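Local coordinates for protein VMB-1 (PDB 6JV4) that probably hydrolyses beta-lactam antibiotics to substituted beta-amino acids, as a zinc-dependent metallo-beta-lactamase of subclass B1, at residues D19-H24 against P154-L159. Sequence-based numbering, arbitrary orientation.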
loop_
_atom_site.group_PDB
_atom_site.type_symbol
_atom_site.label_atom_id
_atom_site.label_comp_id
_atom_site.label_asym_id
_atom_site.label_seq_id
_atom_site.Cartn_x
_atom_site.Cartn_y
_atom_site.Cartn_z
ATOM N N ASP A 19 -18.771 -0.166 2.711
ATOM C CA ASP A 19 -19.248 1.157 3.167
ATOM C C ASP A 19 -18.112 1.996 3.720
ATOM O O ASP A 19 -18.181 3.209 3.620
ATOM C CB ASP A 19 -20.306 1.005 4.269
ATOM C CG ASP A 19 -21.647 0.613 3.694
ATOM O OD1 ASP A 19 -21.881 0.883 2.490
ATOM O OD2 ASP A 19 -22.414 -0.009 4.428
ATOM N N ASN A 20 -17.103 1.359 4.310
ATOM C CA ASN A 20 -16.033 2.105 5.015
ATOM C C ASN A 20 -14.708 2.062 4.217
ATOM O O ASN A 20 -13.735 2.569 4.747
ATOM C CB ASN A 20 -15.857 1.566 6.429
ATOM C CG ASN A 20 -17.109 1.799 7.248
ATOM O OD1 ASN A 20 -17.605 2.916 7.294
ATOM N ND2 ASN A 20 -17.641 0.747 7.849
ATOM N N VAL A 21 -14.645 1.357 3.084
ATOM C CA VAL A 21 -13.342 1.112 2.404
ATOM C C VAL A 21 -13.505 1.443 0.921
ATOM O O VAL A 21 -14.277 0.733 0.236
ATOM C CB VAL A 21 -12.837 -0.328 2.633
ATOM C CG1 VAL A 21 -11.457 -0.550 2.031
ATOM C CG2 VAL A 21 -12.755 -0.671 4.124
ATOM N N TYR A 22 -12.686 2.366 0.419
ATOM C CA TYR A 22 -12.614 2.683 -1.013
ATOM C C TYR A 22 -11.207 2.371 -1.504
ATOM O O TYR A 22 -10.249 2.499 -0.727
ATOM C CB TYR A 22 -12.955 4.146 -1.251
ATOM C CG TYR A 22 -14.429 4.413 -1.066
ATOM C CD1 TYR A 22 -15.280 4.548 -2.156
ATOM C CD2 TYR A 22 -14.951 4.534 0.211
ATOM C CE1 TYR A 22 -16.634 4.814 -1.978
ATOM C CE2 TYR A 22 -16.302 4.818 0.403
ATOM C CZ TYR A 22 -17.135 4.938 -0.691
ATOM O OH TYR A 22 -18.462 5.210 -0.468
ATOM N N GLN A 23 -11.153 1.903 -2.726
ATOM C CA GLN A 23 -9.907 1.715 -3.450
ATOM C C GLN A 23 -9.636 2.978 -4.258
ATOM O O GLN A 23 -10.428 3.288 -5.160
ATOM C CB GLN A 23 -10.044 0.483 -4.326
ATOM C CG GLN A 23 -8.812 0.121 -5.154
ATOM C CD GLN A 23 -9.134 -1.047 -6.064
ATOM O OE1 GLN A 23 -10.270 -1.500 -6.149
ATOM N NE2 GLN A 23 -8.157 -1.584 -6.765
ATOM N N HIS A 24 -8.508 3.635 -4.058
ATOM C CA HIS A 24 -8.069 4.736 -4.948
ATOM C C HIS A 24 -7.095 4.205 -5.997
ATOM O O HIS A 24 -6.304 3.319 -5.693
ATOM C CB HIS A 24 -7.474 5.926 -4.216
ATOM C CG HIS A 24 -6.202 5.745 -3.458
ATOM N ND1 HIS A 24 -4.935 5.707 -4.080
ATOM C CD2 HIS A 24 -5.984 5.788 -2.119
ATOM C CE1 HIS A 24 -4.012 5.643 -3.114
ATOM N NE2 HIS A 24 -4.632 5.730 -1.916
ATOM N N PRO A 154 -9.524 -5.749 9.808
ATOM C CA PRO A 154 -10.133 -6.934 10.384
ATOM C C PRO A 154 -11.656 -6.960 10.207
ATOM O O PRO A 154 -12.216 -8.069 10.121
ATOM C CB PRO A 154 -9.702 -6.841 11.872
ATOM C CG PRO A 154 -9.409 -5.388 12.119
ATOM C CD PRO A 154 -8.735 -5.004 10.805
ATOM N N ASN A 155 -12.325 -5.806 10.197
ATOM C CA ASN A 155 -13.813 -5.808 10.098
ATOM C C ASN A 155 -14.256 -6.361 8.746
ATOM O O ASN A 155 -15.288 -7.069 8.713
ATOM C CB ASN A 155 -14.406 -4.435 10.405
ATOM C CG ASN A 155 -14.027 -4.003 11.800
ATOM O OD1 ASN A 155 -14.208 -4.776 12.733
ATOM N ND2 ASN A 155 -13.482 -2.819 11.966
ATOM N N GLU A 156 -13.557 -6.044 7.652
ATOM C CA GLU A 156 -13.951 -6.438 6.280
ATOM C C GLU A 156 -13.133 -7.625 5.736
ATOM O O GLU A 156 -13.446 -8.099 4.612
ATOM C CB GLU A 156 -13.688 -5.249 5.362
ATOM C CG GLU A 156 -14.479 -4.020 5.720
ATOM C CD GLU A 156 -14.007 -3.100 6.825
ATOM O OE1 GLU A 156 -12.894 -3.295 7.366
ATOM O OE2 GLU A 156 -14.805 -2.211 7.190
ATOM N N LYS A 157 -12.119 -8.053 6.451
ATOM C CA LYS A 157 -11.168 -9.121 6.057
ATOM C C LYS A 157 -10.525 -8.699 4.727
ATOM O O LYS A 157 -10.316 -9.541 3.827
ATOM C CB LYS A 157 -11.858 -10.481 5.940
ATOM C CG LYS A 157 -12.715 -10.898 7.140
ATOM C CD LYS A 157 -11.887 -10.969 8.385
ATOM C CE LYS A 157 -12.669 -11.382 9.622
ATOM N NZ LYS A 157 -13.616 -10.318 10.012
ATOM N N ILE A 158 -10.147 -7.429 4.651
ATOM C CA ILE A 158 -9.396 -6.906 3.481
ATOM C C ILE A 158 -7.938 -6.817 3.875
ATOM O O ILE A 158 -7.616 -6.120 4.868
ATOM C CB ILE A 158 -9.945 -5.573 3.004
ATOM C CG1 ILE A 158 -11.369 -5.738 2.479
ATOM C CG2 ILE A 158 -8.988 -4.955 1.968
ATOM C CD1 ILE A 158 -12.083 -4.451 2.232
ATOM N N LEU A 159 -7.081 -7.413 3.065
ATOM C CA LEU A 159 -5.634 -7.282 3.290
ATOM C C LEU A 159 -5.067 -6.396 2.182
ATOM O O LEU A 159 -5.145 -6.810 0.990
ATOM C CB LEU A 159 -4.977 -8.661 3.234
ATOM C CG LEU A 159 -3.457 -8.597 3.371
ATOM C CD1 LEU A 159 -3.078 -8.075 4.752
ATOM C CD2 LEU A 159 -2.867 -10.000 3.131
HETATM O O HOH W 1 -16.872 -1.729 5.652
#
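Val21 lays its CG2 methyl squarely over one face of the Glu156 carboxylate, with CG2 3.8 Å from CD and almost straight above it. The other face is covered by the neighbouring Asn155, whose CB is also 3.8 Å from Glu156 CD, so the flat group is sandwiched between two carbons. A bend at chi2 (82°) folds the Glu156 chain into this position. At the OE2 end, a water donates a hydrogen bond to Glu156 OE2 at 2.6 Å and weakly accepts one from the backbone N of Asn20 at 3.4 Å. Asn20 CB, 4.0 Å from Glu156 OE2, approaches from the Val21 side, and the Asn20 amide plane stands 79° from the carboxylate.

The contact joins the two sheets of the metallo-beta-lactamase alpha-beta/beta-alpha sandwich: strand 21-30 starts at Val21, while 154-157 form the turn of the hairpin linking strands 150-153 and 158-162. A G1 beta bulge closes that turn, Lys157 and Ile158 both facing Leu153, with Lys157 in the left-handed helical conformation. Lys157 NZ curls back to donate a hydrogen bond to Pro154 O at 2.7 Å, nearly in line with the carbonyl bond. Deeper between the sheets, Val21 and Ile158 meet tip to tip, CG1 to CD1 at 4.0 Å. Val21 CG1 is turned opposite its own backbone nitrogen (chi1 -176°), which leaves CG2 for the carboxylate; the same side chain also touches Leu153.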